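Local coordinates for protein cyclic UMP-AMP synthase (Rhodothermus marinus SG0.5JP17-172, PDB 6E0K) that uses magnesium to make 3',3'-cUAMP from UTP and ATP, a cyclic dinucleotide second messenger of a CBASS system that defends bacteria against phage, at residues 240-245 / 274-279; 245-250 / 267-272; 81-86 / 137-142. All coordinates share one frame; numbering follows the deposited sequence.

Contact 1 (240-245 / 274-279)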
# COMPACT_ATOMS: atom_id res chain seq x y z
N ASN A 240 13.24 18.86 -4.80
CA ASN A 240 13.69 20.08 -4.14
C ASN A 240 12.76 20.50 -3.00
O ASN A 240 13.23 21.01 -1.98
CB ASN A 240 13.85 21.20 -5.15
CG ASN A 240 15.14 21.08 -5.93
OD1 ASN A 240 16.16 20.67 -5.37
ND2 ASN A 240 15.11 21.42 -7.20
N TRP A 241 11.45 20.28 -3.15
CA TRP A 241 10.55 20.59 -2.04
C TRP A 241 10.80 19.65 -0.86
O TRP A 241 10.84 20.10 0.29
CB TRP A 241 9.09 20.52 -2.49
CG TRP A 241 8.15 20.92 -1.40
CD1 TRP A 241 7.71 22.19 -1.11
CD2 TRP A 241 7.54 20.06 -0.42
NE1 TRP A 241 6.87 22.17 -0.03
CE2 TRP A 241 6.75 20.88 0.42
CE3 TRP A 241 7.58 18.69 -0.17
CZ2 TRP A 241 6.01 20.37 1.48
CZ3 TRP A 241 6.84 18.17 0.88
CH2 TRP A 241 6.07 19.01 1.70
N LEU A 242 10.97 18.36 -1.12
CA LEU A 242 11.22 17.40 -0.04
C LEU A 242 12.52 17.72 0.70
O LEU A 242 12.60 17.57 1.93
CB LEU A 242 11.25 15.98 -0.61
CG LEU A 242 9.88 15.39 -0.96
CD1 LEU A 242 10.03 14.15 -1.82
CD2 LEU A 242 9.08 15.07 0.31
N LYS A 243 13.55 18.18 -0.03
CA LYS A 243 14.83 18.50 0.61
C LYS A 243 14.69 19.64 1.60
O LYS A 243 15.46 19.71 2.57
CB LYS A 243 15.86 18.84 -0.47
CG LYS A 243 16.48 17.61 -1.11
CD LYS A 243 17.11 17.92 -2.46
CE LYS A 243 18.26 18.88 -2.37
NZ LYS A 243 18.86 19.06 -3.74
N ARG A 244 13.74 20.54 1.37
CA ARG A 244 13.53 21.71 2.22
C ARG A 244 12.40 21.53 3.22
O ARG A 244 12.17 22.43 4.03
CB ARG A 244 13.25 22.93 1.34
CG ARG A 244 14.42 23.29 0.43
CD ARG A 244 14.01 24.17 -0.74
NE ARG A 244 15.18 24.63 -1.50
CZ ARG A 244 15.90 23.86 -2.31
NH1 ARG A 244 15.60 22.58 -2.50
NH2 ARG A 244 16.95 24.38 -2.94
N ALA A 245 11.71 20.39 3.20
CA ALA A 245 10.51 20.21 4.01
C ALA A 245 10.85 19.70 5.40
O ALA A 245 11.91 19.11 5.64
CB ALA A 245 9.55 19.25 3.32
N ARG A 274 18.12 9.78 2.66
CA ARG A 274 19.00 9.00 1.80
C ARG A 274 18.42 8.86 0.40
O ARG A 274 19.13 9.02 -0.60
CB ARG A 274 19.26 7.63 2.42
CG ARG A 274 20.18 6.75 1.56
CD ARG A 274 20.47 5.40 2.20
NE ARG A 274 19.29 4.55 2.21
CZ ARG A 274 19.30 3.25 2.51
NH1 ARG A 274 20.44 2.63 2.80
NH2 ARG A 274 18.15 2.58 2.49
N PHE A 275 17.12 8.55 0.31
CA PHE A 275 16.48 8.48 -1.00
C PHE A 275 16.65 9.78 -1.76
O PHE A 275 16.96 9.78 -2.96
CB PHE A 275 15.00 8.11 -0.83
CG PHE A 275 14.15 8.41 -2.04
CD1 PHE A 275 14.21 7.61 -3.17
CD2 PHE A 275 13.30 9.50 -2.05
CE1 PHE A 275 13.44 7.88 -4.28
CE2 PHE A 275 12.50 9.78 -3.17
CZ PHE A 275 12.59 8.96 -4.29
N LEU A 276 16.50 10.92 -1.08
CA LEU A 276 16.64 12.20 -1.76
C LEU A 276 18.07 12.41 -2.26
O LEU A 276 18.27 12.93 -3.36
CB LEU A 276 16.24 13.35 -0.84
CG LEU A 276 14.80 13.29 -0.32
CD1 LEU A 276 14.58 14.45 0.65
CD2 LEU A 276 13.77 13.34 -1.45
N ARG A 277 19.06 11.99 -1.46
CA ARG A 277 20.46 12.07 -1.91
C ARG A 277 20.68 11.22 -3.16
O ARG A 277 21.39 11.65 -4.09
CB ARG A 277 21.41 11.63 -0.79
CG ARG A 277 21.59 12.65 0.31
CD ARG A 277 22.76 12.30 1.23
NE ARG A 277 22.60 11.02 1.93
CZ ARG A 277 21.98 10.88 3.10
NH1 ARG A 277 21.41 11.92 3.70
NH2 ARG A 277 21.92 9.68 3.67
N TYR A 278 20.08 10.03 -3.22
CA TYR A 278 20.29 9.18 -4.38
C TYR A 278 19.60 9.77 -5.62
O TYR A 278 20.13 9.68 -6.73
CB TYR A 278 19.81 7.75 -4.10
CG TYR A 278 20.85 6.87 -3.42
CD1 TYR A 278 21.14 7.02 -2.07
CD2 TYR A 278 21.54 5.90 -4.13
CE1 TYR A 278 22.08 6.21 -1.44
CE2 TYR A 278 22.49 5.09 -3.52
CZ TYR A 278 22.76 5.26 -2.18
OH TYR A 278 23.71 4.46 -1.55
N MET A 279 18.44 10.40 -5.43
CA MET A 279 17.79 11.06 -6.56
C MET A 279 18.60 12.25 -7.05
O MET A 279 18.73 12.46 -8.26
CB MET A 279 16.38 11.49 -6.18
CG MET A 279 15.44 10.32 -5.94
SD MET A 279 15.18 9.22 -7.38
CE MET A 279 16.20 7.82 -6.92

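Contact 2 (245-250 / 267-272)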
# COMPACT_ATOMS: atom_id res chain seq x y z
N ALA A 245 11.71 20.39 3.20
CA ALA A 245 10.51 20.21 4.01
C ALA A 245 10.85 19.70 5.40
O ALA A 245 11.91 19.11 5.64
CB ALA A 245 9.55 19.25 3.32
N ASP A 246 9.92 19.94 6.33
CA ASP A 246 9.96 19.32 7.65
C ASP A 246 9.22 18.00 7.53
O ASP A 246 7.99 17.97 7.47
CB ASP A 246 9.34 20.24 8.70
CG ASP A 246 9.31 19.62 10.09
OD1 ASP A 246 9.74 18.46 10.26
OD2 ASP A 246 8.85 20.30 11.03
N LEU A 247 9.97 16.90 7.49
CA LEU A 247 9.38 15.59 7.29
C LEU A 247 8.64 15.08 8.51
O LEU A 247 7.83 14.14 8.38
CB LEU A 247 10.47 14.58 6.92
CG LEU A 247 11.39 14.92 5.75
CD1 LEU A 247 12.42 13.81 5.59
CD2 LEU A 247 10.59 15.10 4.47
N SER A 248 8.89 15.66 9.69
CA SER A 248 8.57 14.98 10.94
C SER A 248 7.08 14.74 11.11
O SER A 248 6.68 13.74 11.73
CB SER A 248 9.12 15.78 12.13
OG SER A 248 8.42 17.00 12.31
N LYS A 249 6.24 15.62 10.57
CA LYS A 249 4.79 15.47 10.72
C LYS A 249 4.12 14.89 9.48
O LYS A 249 2.89 14.98 9.36
CB LYS A 249 4.14 16.82 11.06
CG LYS A 249 4.67 17.52 12.30
CD LYS A 249 3.79 18.73 12.64
CE LYS A 249 4.32 19.51 13.83
NZ LYS A 249 3.26 20.36 14.45
N PHE A 250 4.88 14.28 8.57
CA PHE A 250 4.25 13.66 7.40
C PHE A 250 3.31 12.55 7.84
O PHE A 250 3.60 11.79 8.76
CB PHE A 250 5.29 13.08 6.44
CG PHE A 250 5.91 14.09 5.50
CD1 PHE A 250 5.83 15.45 5.76
CD2 PHE A 250 6.55 13.67 4.35
CE1 PHE A 250 6.41 16.37 4.89
CE2 PHE A 250 7.13 14.57 3.48
CZ PHE A 250 7.06 15.92 3.74
N TRP A 267 8.58 4.45 8.48
CA TRP A 267 9.86 4.70 7.85
C TRP A 267 10.72 5.52 8.81
O TRP A 267 10.36 5.72 9.98
CB TRP A 267 9.66 5.42 6.52
CG TRP A 267 10.70 5.13 5.48
CD1 TRP A 267 11.63 4.13 5.50
CD2 TRP A 267 10.90 5.83 4.24
NE1 TRP A 267 12.40 4.17 4.36
CE2 TRP A 267 11.97 5.21 3.57
CE3 TRP A 267 10.27 6.93 3.64
CZ2 TRP A 267 12.43 5.65 2.32
CZ3 TRP A 267 10.71 7.37 2.40
CH2 TRP A 267 11.79 6.73 1.76
N SER A 268 11.87 6.00 8.35
CA SER A 268 12.67 6.91 9.14
C SER A 268 13.04 8.11 8.28
O SER A 268 13.19 7.99 7.06
CB SER A 268 13.92 6.23 9.71
OG SER A 268 14.95 6.11 8.74
N GLU A 269 13.13 9.27 8.92
CA GLU A 269 13.52 10.47 8.20
C GLU A 269 14.88 10.29 7.56
O GLU A 269 15.12 10.77 6.44
CB GLU A 269 13.54 11.68 9.12
CG GLU A 269 12.17 12.09 9.64
CD GLU A 269 12.24 13.41 10.36
OE1 GLU A 269 12.97 14.30 9.89
OE2 GLU A 269 11.58 13.55 11.42
N GLU A 270 15.79 9.59 8.23
CA GLU A 270 17.12 9.41 7.67
C GLU A 270 17.07 8.58 6.40
O GLU A 270 17.80 8.85 5.44
CB GLU A 270 18.05 8.78 8.70
CG GLU A 270 19.50 8.84 8.29
CD GLU A 270 20.06 10.26 8.25
OE1 GLU A 270 19.41 11.20 8.78
OE2 GLU A 270 21.16 10.45 7.69
N LYS A 271 16.21 7.56 6.35
CA LYS A 271 16.05 6.78 5.12
C LYS A 271 15.44 7.62 4.01
O LYS A 271 15.82 7.48 2.84
CB LYS A 271 15.19 5.53 5.37
CG LYS A 271 15.87 4.45 6.21
CD LYS A 271 17.02 3.79 5.45
CE LYS A 271 17.71 2.72 6.28
NZ LYS A 271 16.93 1.46 6.31
N ALA A 272 14.47 8.48 4.35
CA ALA A 272 13.91 9.38 3.35
C ALA A 272 14.96 10.34 2.81
O ALA A 272 15.03 10.58 1.60
CB ALA A 272 12.72 10.15 3.93
O HOH W 1 12.66 16.92 8.58

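Contact 3 (81-86 / 137-142)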
# COMPACT_ATOMS: atom_id res chain seq x y z
N ARG A 81 -22.51 -0.29 24.78
CA ARG A 81 -23.86 -0.33 25.33
C ARG A 81 -24.73 0.78 24.75
O ARG A 81 -25.87 0.54 24.34
CB ARG A 81 -23.81 -0.25 26.86
CG ARG A 81 -23.67 -1.60 27.55
CD ARG A 81 -23.99 -1.50 29.06
NE ARG A 81 -23.15 -0.51 29.70
CZ ARG A 81 -21.97 -0.78 30.24
NH1 ARG A 81 -21.49 -2.01 30.19
NH2 ARG A 81 -21.27 0.19 30.81
N ARG A 82 -24.20 2.01 24.69
CA ARG A 82 -25.00 3.12 24.17
C ARG A 82 -25.41 2.89 22.72
O ARG A 82 -26.45 3.38 22.28
CB ARG A 82 -24.23 4.43 24.31
CG ARG A 82 -23.98 4.85 25.76
CD ARG A 82 -25.28 5.23 26.47
NE ARG A 82 -25.01 5.77 27.81
CZ ARG A 82 -25.94 6.26 28.62
NH1 ARG A 82 -27.21 6.30 28.26
NH2 ARG A 82 -25.59 6.73 29.81
N PHE A 83 -24.60 2.16 21.96
CA PHE A 83 -24.88 1.87 20.56
C PHE A 83 -25.70 0.60 20.36
O PHE A 83 -26.07 0.29 19.23
CB PHE A 83 -23.58 1.75 19.77
CG PHE A 83 -22.87 3.04 19.51
CD1 PHE A 83 -23.57 4.21 19.25
CD2 PHE A 83 -21.49 3.08 19.48
CE1 PHE A 83 -22.90 5.39 18.98
CE2 PHE A 83 -20.80 4.26 19.23
CZ PHE A 83 -21.50 5.42 18.97
N GLY A 84 -25.99 -0.15 21.43
CA GLY A 84 -26.75 -1.38 21.26
C GLY A 84 -25.96 -2.53 20.65
O GLY A 84 -26.57 -3.44 20.08
N PHE A 85 -24.64 -2.53 20.79
CA PHE A 85 -23.80 -3.56 20.20
C PHE A 85 -23.70 -4.78 21.11
O PHE A 85 -23.72 -4.68 22.34
CB PHE A 85 -22.39 -3.01 19.92
CG PHE A 85 -22.34 -1.95 18.86
CD1 PHE A 85 -23.38 -1.76 17.97
CD2 PHE A 85 -21.21 -1.12 18.74
CE1 PHE A 85 -23.31 -0.77 16.97
CE2 PHE A 85 -21.14 -0.14 17.76
CZ PHE A 85 -22.19 0.04 16.88
N VAL A 86 -23.57 -5.94 20.47
CA VAL A 86 -23.35 -7.20 21.17
C VAL A 86 -22.10 -7.85 20.60
O VAL A 86 -21.61 -7.49 19.53
CB VAL A 86 -24.55 -8.17 21.05
CG1 VAL A 86 -25.83 -7.50 21.51
CG2 VAL A 86 -24.68 -8.69 19.61
N ARG A 137 -13.49 -0.42 13.15
CA ARG A 137 -14.08 0.91 13.27
C ARG A 137 -13.33 1.68 14.35
O ARG A 137 -13.34 1.28 15.52
CB ARG A 137 -15.56 0.82 13.62
CG ARG A 137 -16.41 0.17 12.54
CD ARG A 137 -17.89 0.30 12.89
NE ARG A 137 -18.74 -0.43 11.95
CZ ARG A 137 -20.06 -0.46 12.02
NH1 ARG A 137 -20.70 0.20 12.98
NH2 ARG A 137 -20.76 -1.16 11.12
N LYS A 138 -12.72 2.79 13.96
CA LYS A 138 -12.07 3.69 14.90
C LYS A 138 -13.05 4.80 15.23
O LYS A 138 -13.34 5.66 14.39
CB LYS A 138 -10.77 4.24 14.32
CG LYS A 138 -10.06 5.19 15.27
CD LYS A 138 -8.66 5.53 14.78
CE LYS A 138 -8.68 6.16 13.40
NZ LYS A 138 -7.30 6.61 13.01
N TYR A 139 -13.59 4.76 16.45
CA TYR A 139 -14.58 5.71 16.93
C TYR A 139 -13.92 6.81 17.74
O TYR A 139 -12.90 6.58 18.40
CB TYR A 139 -15.63 5.02 17.81
CG TYR A 139 -16.69 4.24 17.07
CD1 TYR A 139 -16.50 2.90 16.75
CD2 TYR A 139 -17.92 4.82 16.77
CE1 TYR A 139 -17.49 2.17 16.10
CE2 TYR A 139 -18.91 4.10 16.11
CZ TYR A 139 -18.69 2.78 15.80
OH TYR A 139 -19.68 2.06 15.16
N PRO A 140 -14.54 7.99 17.75
CA PRO A 140 -14.06 9.08 18.59
C PRO A 140 -14.44 8.88 20.04
O PRO A 140 -15.33 8.08 20.36
CB PRO A 140 -14.78 10.30 18.00
CG PRO A 140 -16.04 9.75 17.46
CD PRO A 140 -15.66 8.40 16.90
N PRO A 141 -13.80 9.61 20.95
CA PRO A 141 -14.11 9.50 22.38
C PRO A 141 -15.51 9.99 22.73
O PRO A 141 -16.14 10.76 22.00
CB PRO A 141 -13.05 10.38 23.05
CG PRO A 141 -11.92 10.41 22.07
CD PRO A 141 -12.51 10.30 20.70
N ASN A 142 -15.97 9.56 23.91
CA ASN A 142 -17.22 10.02 24.52
C ASN A 142 -18.44 9.58 23.72
O ASN A 142 -18.38 8.61 22.96
CB ASN A 142 -17.19 11.53 24.69
CG ASN A 142 -16.05 11.99 25.59
OD1 ASN A 142 -15.96 11.56 26.74
ND2 ASN A 142 -15.18 12.83 25.06

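Contact 1 (240-245 / 274-279)
Helix-to-helix packing in the helical part of this CD-NTase brings Leu242, near the end of helix 231-244, against Leu276 of helix 269-285. Both leucines are buried, and branched aliphatic side chains without polar atoms suit such an interface between two helices. The two side chains cross at about a right angle, and the fork of Leu276 does the touching. Its CD2 comes within 3.7 Å of Leu242 CB and also meets Leu242 CD1, at 3.8 Å. The other branch, Leu276 CD1, lies over the backbone of the facing helix, 3.9 Å from Lys243 N. With its CG anti to the carbonyl carbon (chi1 -59°), Leu276 carries this fork out toward the partner helix, where its two methyls touch Leu242 and the start of Lys243.

Lys243 borders the leucine pair with the aliphatic part of its chain. It slides past Leu276 in the opposite direction, and its methylene CG stands 4.1 Å from Leu276 CD1. A bend at chi3 (64°) belongs to the course by which the chain carries its ammonium group to a salt bridge with Asp280. A lysine thus serves both needs of a boundary position: its methylenes pack on the leucine and its ammonium group meets Asp280.

Within the two segments the nearest CA atoms are those of Lys243 and Leu276, 7.0 Å apart. Leu276 also packs on Ile239, about one turn before Leu242, while Leu242 leans on Leu218 of helix 212-220, which joins the pair to a third helix.

Contact 2 (245-250 / 267-272)
Leu247 and Ser248 receive the side chain of Glu269, which reaches from the first turn of helix 269-285 to the loop that follows helix 231-244. The carboxylate lies alongside the loop: OE2 stands 3.4 Å from both Ser248 CA and Ser248 CB, whereas OE1 is 3.9 Å from Leu247 CB. These are van der Waals contacts; the polar link is made by a water. It accepts from Leu247 N at 2.9 Å and donates to Glu269 OE1 at 2.9 Å, joining loop backbone to helix side chain. Glu269 runs extended beyond CG (chi2 -171°), which gives the carboxylate the span to reach this water. Deeper in, the contact turns apolar, with Leu247 CD1 4.0 Å from Ala272 CB. A small alanine suits this buried helix position, where the leucine branch comes close to the helix surface.

The second shell shapes each partner. Asp246 OD1 accepts from Ser248 N (3.0 Å, N-H...O 161°) in an Asx turn and also from Ser248 OG, both donors coming from the same face of its carboxylate plane. This double grip fixes the serine that borders Glu269. On the helix side, Ser268 is the N-cap, its OG accepting from Lys271 N at 3.1 Å, and it sets the start of the helix that bears Glu269 and Ala272. Phe260 packs on Leu247, Glu269 and Ala272 alike.

Asp246 OD1 and Glu269 OE1 are separated by 5.3 Å, and their like charges probably disfavour a closer approach. Water mediates the polar half of this join, between Leu247 N and Glu269, while Leu247 and Ala272 supply its apolar half.

Contact 3 (81-86 / 137-142)
Phe83 and Phe85, which flank Gly84 where the helix that begins at 77 gives way to loop, both pack aromatic rings against Tyr139, which follows strand 127-138. Phe83 and Tyr139 slide past each other, their ring centroids 5.3 Å apart and planes inclined at 36°, an oblique pairing in which Phe83 CE2 approaches Tyr139 CE2 to 3.7 Å. Phe85 comes from the opposite direction to Tyr139, whose OH lies at the edge of the phenylalanine ring, 3.7 Å from Phe85 CZ. Phe83 CB sits over the centre of one face of the Phe85 ring. Gly84 suits the turn between them because the Schellman motif there requires a positive phi, which glycine adopts readily.

The polar interaction lies within segment 137-142. Arg137 NH1 donates to Tyr139 OH at 3.0 Å (162°), with the hydroxyl in the guanidinium plane. Arg137, extended from CG to NE, also brings NH1 to 4.2 Å from Phe85 CZ, its plane steeply turned from that ring. Its NE bonds to Gln135, and the guanidinium makes a cation-pi contact with Phe71, whose ring meets Phe85 edge-to-face.

Tyrosine thus serves two chemistries at once: its ring packs among aromatic neighbours, and the bond from Arg137 to its hydroxyl probably restrains it beside Phe85.

How the contacts relate
Contacts 1 and 2 are neighbours, their centres 10 Å apart, and both use helix 269-285: contact 1 against helix 231-244 and contact 2 against the loop leaving it. They share Ala245, and Phe250 of 245-250 packs on Trp241 and Leu242, linking the two. Contact 1 is the more buried and almost purely aliphatic. Contact 2 is partly buried and mixes an apolar pair with a water bridge and a carboxylate at its exposed side. Contact 3 lies apart, its centre about 43 Å from that of contact 1, in the nucleotidyltransferase domain. Also partly buried, it relies on aromatic rings and an arginine to join a helix end to a strand end.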